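DUF4848 domain-containing protein (Bacteroides thetaiotaomicron, PDB 4LB8) is of unknown function, belonging to the DUF4848 family, and carries a signal sequence in its precursor that suggests export from the cytoplasm, probably as a lipoprotein. Local coordinates at residues A[27-33]-A[132-137]; A[214-220]-A[268-274]. All blocks are in the same frame, centred on the assembly; numbering follows the deposited sequence.

Contact 1 (A[27-33]-A[132-137])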
loop_
_atom_site.group_PDB
_atom_site.type_symbol
_atom_site.label_atom_id
_atom_site.label_comp_id
_atom_site.label_asym_id
_atom_site.label_seq_id
_atom_site.Cartn_x
_atom_site.Cartn_y
_atom_site.Cartn_z
HETATM N N MSE A 27 21.856 -24.047 27.877
HETATM C CA MSE A 27 21.195 -23.016 28.664
HETATM C C MSE A 27 22.149 -21.889 29.057
HETATM O O MSE A 27 23.229 -22.161 29.570
HETATM C CB MSE A 27 20.589 -23.656 29.939
HETATM C CG MSE A 27 19.701 -22.711 30.765
HETATM SE SE MSE A 27 18.000 -22.244 29.896
HETATM C CE MSE A 27 17.141 -23.941 30.149
ATOM N N ILE A 28 21.726 -20.629 28.866
ATOM C CA ILE A 28 22.441 -19.430 29.329
ATOM C C ILE A 28 21.831 -19.060 30.687
ATOM O O ILE A 28 20.609 -18.960 30.803
ATOM C CB ILE A 28 22.402 -18.234 28.311
ATOM C CG1 ILE A 28 23.314 -18.460 27.090
ATOM C CG2 ILE A 28 22.718 -16.885 28.979
ATOM C CD1 ILE A 28 24.835 -18.190 27.248
ATOM N N LYS A 29 22.674 -18.875 31.706
ATOM C CA LYS A 29 22.243 -18.460 33.033
ATOM C C LYS A 29 22.908 -17.129 33.371
ATOM O O LYS A 29 24.116 -16.997 33.227
ATOM C CB LYS A 29 22.570 -19.537 34.089
ATOM C CG LYS A 29 22.135 -19.216 35.526
ATOM C CD LYS A 29 22.986 -19.995 36.522
ATOM C CE LYS A 29 22.289 -20.421 37.806
ATOM N NZ LYS A 29 21.316 -21.542 37.594
ATOM N N PHE A 30 22.105 -16.142 33.780
ATOM C CA PHE A 30 22.583 -14.842 34.239
ATOM C C PHE A 30 22.539 -14.840 35.756
ATOM O O PHE A 30 21.749 -15.584 36.344
ATOM C CB PHE A 30 21.754 -13.688 33.651
ATOM C CG PHE A 30 21.916 -13.555 32.160
ATOM C CD1 PHE A 30 23.083 -13.017 31.613
ATOM C CD2 PHE A 30 20.918 -13.996 31.291
ATOM C CE1 PHE A 30 23.241 -12.915 30.226
ATOM C CE2 PHE A 30 21.079 -13.886 29.907
ATOM C CZ PHE A 30 22.233 -13.338 29.384
ATOM N N LYS A 31 23.410 -14.045 36.391
ATOM C CA LYS A 31 23.515 -13.935 37.856
ATOM C C LYS A 31 22.215 -13.328 38.417
ATOM O O LYS A 31 21.633 -13.891 39.343
ATOM C CB LYS A 31 24.764 -13.096 38.239
ATOM C CG LYS A 31 24.959 -12.798 39.726
ATOM C CD LYS A 31 26.307 -12.110 39.999
ATOM C CE LYS A 31 26.203 -10.624 40.284
ATOM N NZ LYS A 31 25.764 -10.348 41.682
ATOM N N ASP A 32 21.745 -12.224 37.802
ATOM C CA ASP A 32 20.559 -11.460 38.198
ATOM C C ASP A 32 19.953 -10.694 36.993
ATOM O O ASP A 32 20.408 -10.881 35.865
ATOM C CB ASP A 32 20.910 -10.483 39.343
ATOM C CG ASP A 32 22.258 -9.804 39.232
ATOM O OD1 ASP A 32 22.606 -9.335 38.125
ATOM O OD2 ASP A 32 22.952 -9.714 40.249
ATOM N N VAL A 33 18.915 -9.861 37.236
ATOM C CA VAL A 33 18.261 -9.091 36.186
ATOM C C VAL A 33 19.260 -8.057 35.593
ATOM O O VAL A 33 19.297 -7.875 34.368
ATOM C CB VAL A 33 16.934 -8.441 36.683
ATOM C CG1 VAL A 33 16.381 -7.443 35.663
ATOM C CG2 VAL A 33 15.885 -9.512 36.973
ATOM N N GLU A 132 14.384 -20.393 25.714
ATOM C CA GLU A 132 14.665 -20.283 27.134
ATOM C C GLU A 132 16.036 -19.739 27.467
ATOM O O GLU A 132 17.028 -19.976 26.750
ATOM C CB GLU A 132 14.563 -21.660 27.795
ATOM C CG GLU A 132 13.159 -22.219 27.829
ATOM C CD GLU A 132 13.068 -23.694 28.147
ATOM O OE1 GLU A 132 14.117 -24.380 28.175
ATOM O OE2 GLU A 132 11.927 -24.174 28.324
ATOM N N PHE A 133 16.091 -19.078 28.635
ATOM C CA PHE A 133 17.296 -18.611 29.327
ATOM C C PHE A 133 16.937 -18.546 30.805
ATOM O O PHE A 133 15.748 -18.645 31.155
ATOM C CB PHE A 133 17.889 -17.298 28.787
ATOM C CG PHE A 133 17.050 -16.070 28.999
ATOM C CD1 PHE A 133 16.065 -15.712 28.078
ATOM C CD2 PHE A 133 17.242 -15.260 30.115
ATOM C CE1 PHE A 133 15.267 -14.580 28.285
ATOM C CE2 PHE A 133 16.447 -14.126 30.323
ATOM C CZ PHE A 133 15.461 -13.797 29.408
HETATM N N MSE A 134 17.962 -18.411 31.668
HETATM C CA MSE A 134 17.744 -18.387 33.103
HETATM C C MSE A 134 18.330 -17.173 33.792
HETATM O O MSE A 134 19.405 -16.695 33.401
HETATM C CB MSE A 134 18.322 -19.652 33.739
HETATM C CG MSE A 134 17.506 -20.900 33.443
HETATM SE SE MSE A 134 18.153 -22.395 34.459
HETATM C CE MSE A 134 17.337 -21.970 36.180
ATOM N N ILE A 135 17.607 -16.687 34.843
ATOM C CA ILE A 135 18.036 -15.618 35.771
ATOM C C ILE A 135 18.183 -16.309 37.125
ATOM O O ILE A 135 17.167 -16.610 37.776
ATOM C CB ILE A 135 17.103 -14.356 35.826
ATOM C CG1 ILE A 135 16.753 -13.761 34.427
ATOM C CG2 ILE A 135 17.665 -13.290 36.793
ATOM C CD1 ILE A 135 17.855 -13.568 33.509
ATOM N N GLY A 136 19.424 -16.631 37.489
ATOM C CA GLY A 136 19.733 -17.388 38.697
ATOM C C GLY A 136 19.036 -18.736 38.640
ATOM O O GLY A 136 19.226 -19.488 37.682
ATOM N N ASP A 137 18.140 -19.010 39.608
ATOM C CA ASP A 137 17.405 -20.277 39.632
ATOM C C ASP A 137 16.055 -20.173 38.903
ATOM O O ASP A 137 15.309 -21.164 38.852
ATOM C CB ASP A 137 17.233 -20.782 41.061
ATOM C CG ASP A 137 18.486 -21.454 41.608
ATOM O OD1 ASP A 137 19.218 -22.088 40.813
ATOM O OD2 ASP A 137 18.722 -21.363 42.837
HETATM O O HOH W 1 19.684 -20.129 27.025
#

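Contact 2 (A[214-220]-A[268-274])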
loop_
_atom_site.group_PDB
_atom_site.type_symbol
_atom_site.label_atom_id
_atom_site.label_comp_id
_atom_site.label_asym_id
_atom_site.label_seq_id
_atom_site.Cartn_x
_atom_site.Cartn_y
_atom_site.Cartn_z
ATOM N N HIS A 214 -1.276 9.815 -17.565
ATOM C CA HIS A 214 -0.261 9.058 -18.284
ATOM C C HIS A 214 -0.507 7.564 -18.103
ATOM O O HIS A 214 -0.545 7.050 -16.986
ATOM C CB HIS A 214 1.138 9.431 -17.790
ATOM C CG HIS A 214 1.476 10.885 -17.901
ATOM N ND1 HIS A 214 1.698 11.487 -19.132
ATOM C CD2 HIS A 214 1.647 11.807 -16.927
ATOM C CE1 HIS A 214 1.968 12.750 -18.866
ATOM N NE2 HIS A 214 1.981 12.985 -17.551
ATOM N N ALA A 215 -0.711 6.885 -19.225
ATOM C CA ALA A 215 -0.972 5.463 -19.233
ATOM C C ALA A 215 -0.125 4.776 -20.276
ATOM O O ALA A 215 0.316 5.400 -21.250
ATOM C CB ALA A 215 -2.452 5.205 -19.497
ATOM N N LYS A 216 0.135 3.498 -20.020
ATOM C CA LYS A 216 0.832 2.525 -20.843
ATOM C C LYS A 216 -0.105 1.317 -20.954
ATOM O O LYS A 216 -0.385 0.626 -19.969
ATOM C CB LYS A 216 2.191 2.168 -20.227
ATOM C CG LYS A 216 3.343 3.021 -20.743
ATOM C CD LYS A 216 4.638 2.797 -19.938
ATOM C CE LYS A 216 5.412 1.548 -20.338
ATOM N NZ LYS A 216 6.288 1.048 -19.236
ATOM N N VAL A 217 -0.657 1.124 -22.135
ATOM C CA VAL A 217 -1.674 0.110 -22.415
ATOM C C VAL A 217 -1.105 -0.948 -23.369
ATOM O O VAL A 217 -0.527 -0.607 -24.408
ATOM C CB VAL A 217 -2.919 0.835 -23.026
ATOM C CG1 VAL A 217 -4.051 -0.139 -23.365
ATOM C CG2 VAL A 217 -3.412 1.971 -22.127
ATOM N N ASN A 218 -1.255 -2.227 -23.017
ATOM C CA ASN A 218 -0.833 -3.320 -23.908
ATOM C C ASN A 218 -1.918 -4.372 -23.865
ATOM O O ASN A 218 -1.940 -5.172 -22.926
ATOM C CB ASN A 218 0.544 -3.890 -23.535
ATOM C CG ASN A 218 1.080 -4.899 -24.523
ATOM O OD1 ASN A 218 0.630 -5.025 -25.665
ATOM N ND2 ASN A 218 2.057 -5.657 -24.095
ATOM N N LEU A 219 -2.843 -4.332 -24.837
ATOM C CA LEU A 219 -3.999 -5.228 -24.835
ATOM C C LEU A 219 -4.161 -6.043 -26.100
ATOM O O LEU A 219 -3.931 -5.540 -27.199
ATOM C CB LEU A 219 -5.314 -4.438 -24.608
ATOM C CG LEU A 219 -5.448 -3.608 -23.331
ATOM C CD1 LEU A 219 -6.781 -2.858 -23.305
ATOM C CD2 LEU A 219 -5.290 -4.459 -22.102
ATOM N N ARG A 220 -4.633 -7.292 -25.928
ATOM C CA ARG A 220 -4.945 -8.224 -27.017
ATOM C C ARG A 220 -6.437 -8.181 -27.314
ATOM O O ARG A 220 -7.234 -8.060 -26.384
ATOM C CB ARG A 220 -4.507 -9.657 -26.675
ATOM C CG ARG A 220 -3.091 -9.981 -27.131
ATOM C CD ARG A 220 -2.431 -11.084 -26.308
ATOM N NE ARG A 220 -2.858 -11.164 -24.895
ATOM C CZ ARG A 220 -2.323 -10.488 -23.872
ATOM N NH1 ARG A 220 -1.352 -9.604 -24.084
ATOM N NH2 ARG A 220 -2.776 -10.671 -22.637
ATOM N N THR A 268 -7.612 -9.079 -23.154
ATOM C CA THR A 268 -6.658 -9.284 -22.072
ATOM C C THR A 268 -5.403 -8.432 -22.291
ATOM O O THR A 268 -5.194 -7.891 -23.367
ATOM C CB THR A 268 -6.338 -10.781 -21.955
ATOM O OG1 THR A 268 -5.652 -11.188 -23.125
ATOM C CG2 THR A 268 -7.594 -11.656 -21.786
ATOM N N GLY A 269 -4.602 -8.299 -21.250
ATOM C CA GLY A 269 -3.362 -7.544 -21.258
ATOM C C GLY A 269 -3.136 -6.810 -19.957
ATOM O O GLY A 269 -3.671 -7.200 -18.910
ATOM N N THR A 270 -2.329 -5.736 -20.017
ATOM C CA THR A 270 -1.987 -4.906 -18.853
ATOM C C THR A 270 -2.204 -3.393 -19.096
ATOM O O THR A 270 -2.172 -2.910 -20.236
ATOM C CB THR A 270 -0.514 -5.136 -18.432
ATOM O OG1 THR A 270 0.405 -4.685 -19.449
ATOM C CG2 THR A 270 -0.230 -6.581 -18.030
ATOM N N ILE A 271 -2.409 -2.663 -17.997
ATOM C CA ILE A 271 -2.491 -1.201 -17.951
ATOM C C ILE A 271 -1.601 -0.706 -16.797
ATOM O O ILE A 271 -1.456 -1.391 -15.764
ATOM C CB ILE A 271 -3.924 -0.624 -17.855
ATOM C CG1 ILE A 271 -4.715 -1.238 -16.660
ATOM C CG2 ILE A 271 -4.650 -0.768 -19.207
ATOM C CD1 ILE A 271 -5.875 -0.392 -16.071
ATOM N N GLU A 272 -0.984 0.466 -17.016
ATOM C CA GLU A 272 -0.150 1.214 -16.075
ATOM C C GLU A 272 -0.633 2.657 -16.084
ATOM O O GLU A 272 -0.844 3.215 -17.171
ATOM C CB GLU A 272 1.336 1.143 -16.456
ATOM C CG GLU A 272 1.948 -0.236 -16.348
ATOM C CD GLU A 272 3.267 -0.349 -17.077
ATOM O OE1 GLU A 272 4.070 0.606 -16.995
ATOM O OE2 GLU A 272 3.492 -1.379 -17.749
ATOM N N ILE A 273 -0.817 3.256 -14.880
ATOM C CA ILE A 273 -1.331 4.619 -14.706
ATOM C C ILE A 273 -0.470 5.419 -13.726
ATOM O O ILE A 273 -0.148 4.936 -12.630
ATOM C CB ILE A 273 -2.839 4.581 -14.244
ATOM C CG1 ILE A 273 -3.542 5.970 -14.234
ATOM C CG2 ILE A 273 -3.022 3.880 -12.896
ATOM C CD1 ILE A 273 -3.880 6.620 -15.658
ATOM N N TRP A 274 -0.152 6.666 -14.114
ATOM C CA TRP A 274 0.505 7.679 -13.286
ATOM C C TRP A 274 -0.027 9.065 -13.734
ATOM O O TRP A 274 -0.913 9.117 -14.583
ATOM C CB TRP A 274 2.045 7.567 -13.265
ATOM C CG TRP A 274 2.753 7.930 -14.543
ATOM C CD1 TRP A 274 3.418 9.090 -14.813
ATOM C CD2 TRP A 274 2.933 7.087 -15.693
ATOM N NE1 TRP A 274 3.940 9.054 -16.087
ATOM C CE2 TRP A 274 3.682 7.826 -16.641
ATOM C CE3 TRP A 274 2.513 5.780 -16.029
ATOM C CZ2 TRP A 274 3.986 7.321 -17.913
ATOM C CZ3 TRP A 274 2.865 5.263 -17.272
ATOM C CH2 TRP A 274 3.585 6.033 -18.199
HETATM O O HOH W 2 0.966 -1.988 -19.870
#

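Contact 1 (A[27-33]-A[132-137])
Strands 27-30 and 132-135 are the two central strands of a four-stranded mixed sheet and run parallel, their axes 4.6 Å apart at a 25° angle. A chain of backbone hydrogen bonds joins them. Met134 N donates to Ile28 O (2.8 Å), Phe30 N donates to Met134 O (2.8 Å), and Gly136 N donates to Phe30 O (2.8 Å), so both polar groups of Met134 are satisfied around Lys29, as a parallel bridge requires. Where the strands begin to part, a water takes over: it accepts from Ile28 N (2.8 Å) and donates to Glu132 O (2.7 Å). The outward edges are also paired, Lys29 with Glu20 of strand 19-22 and Phe133 with Val140 of strand 138-141.

One face is apolar. Phe30 lays its CD2 3.8 Å from Ile135 CD1, and Tyr36 and Ala39 of helix 33-44 pack over this side, where an aromatic ring and a branched aliphatic chain fill space well. Asp32, at the N-cap of that helix, caps a backbone N just beyond the segment and bonds Ser35 through OD1; Lys31 NZ forms a salt bridge with Asp32 OD2 (3.2 Å). The face bearing Lys29 and Met134 is more exposed, and there Met27 SE lies 3.8 Å from Met134 CG, both residues being selenomethionine. Gly136 turns the chain with a positive phi of 59°, readily adopted without a side chain. The long, flexible Lys29 reaches this turn: its NZ donates to Gly136 O at 2.9 Å and makes a long salt bridge to Asp137 OD1 at 3.9 Å.

Contact 2 (A[214-220]-A[268-274])
Segments 214-220 and 268-274 form an antiparallel ladder, the central pair of a four-stranded sheet. Paired backbone hydrogen bonds join His214 to Trp274, Lys216 to Glu272 and Asn218 to Thr270; Asn218 N to Thr270 O, for example, is 3.0 Å. Gly269 faces Leu219 at a CA-CA distance of 4.3 Å, where a CB would clash with Asn218 O.

Apolar packing occupies the face of Ala215, Val217, Ile271 and Ile273. These compact or beta-branched residues suit a buried sheet surface, and both isoleucines also touch strand 179-188, joining this sheet to the larger one.

The other face is polar and aromatic. Lys216 NZ and Glu272 OE1 form a salt bridge (3.2 Å), supplemented by Tyr280 and Arg283 respectively. Water 2 bridges the strands, hydrogen-bonded to Lys216 O (2.9 Å) and to Thr270 OG1 (2.8 Å). The His214 imidazole, whose ND1 bonds Asp247, lies nearly parallel to the broad Trp274 indole but barely overlaps it; His214 CB makes a CH-pi contact 3.4 Å from the centroid of the five-membered indole ring.

How the contacts relate
Both contacts join the two inner strands of a four-stranded sheet, but in different parts of an elongated chain: their centres are 60 Å apart on opposite sides of the chain's centre, with nearest atoms about 48 Å apart. They share no elements. The 98 residues between the segments of contact 1 are largely helical, with no strand, whereas those enclosed by contact 2 include strands and no helix. Each contact is partly buried, with one apolar face, but contact 1 packs that face on a helix and contact 2 on another sheet. The short parallel pairing of contact 1 finishes in a turn held by a lysine; the longer antiparallel ladder of contact 2 instead carries cross-strand charged and aromatic pairs.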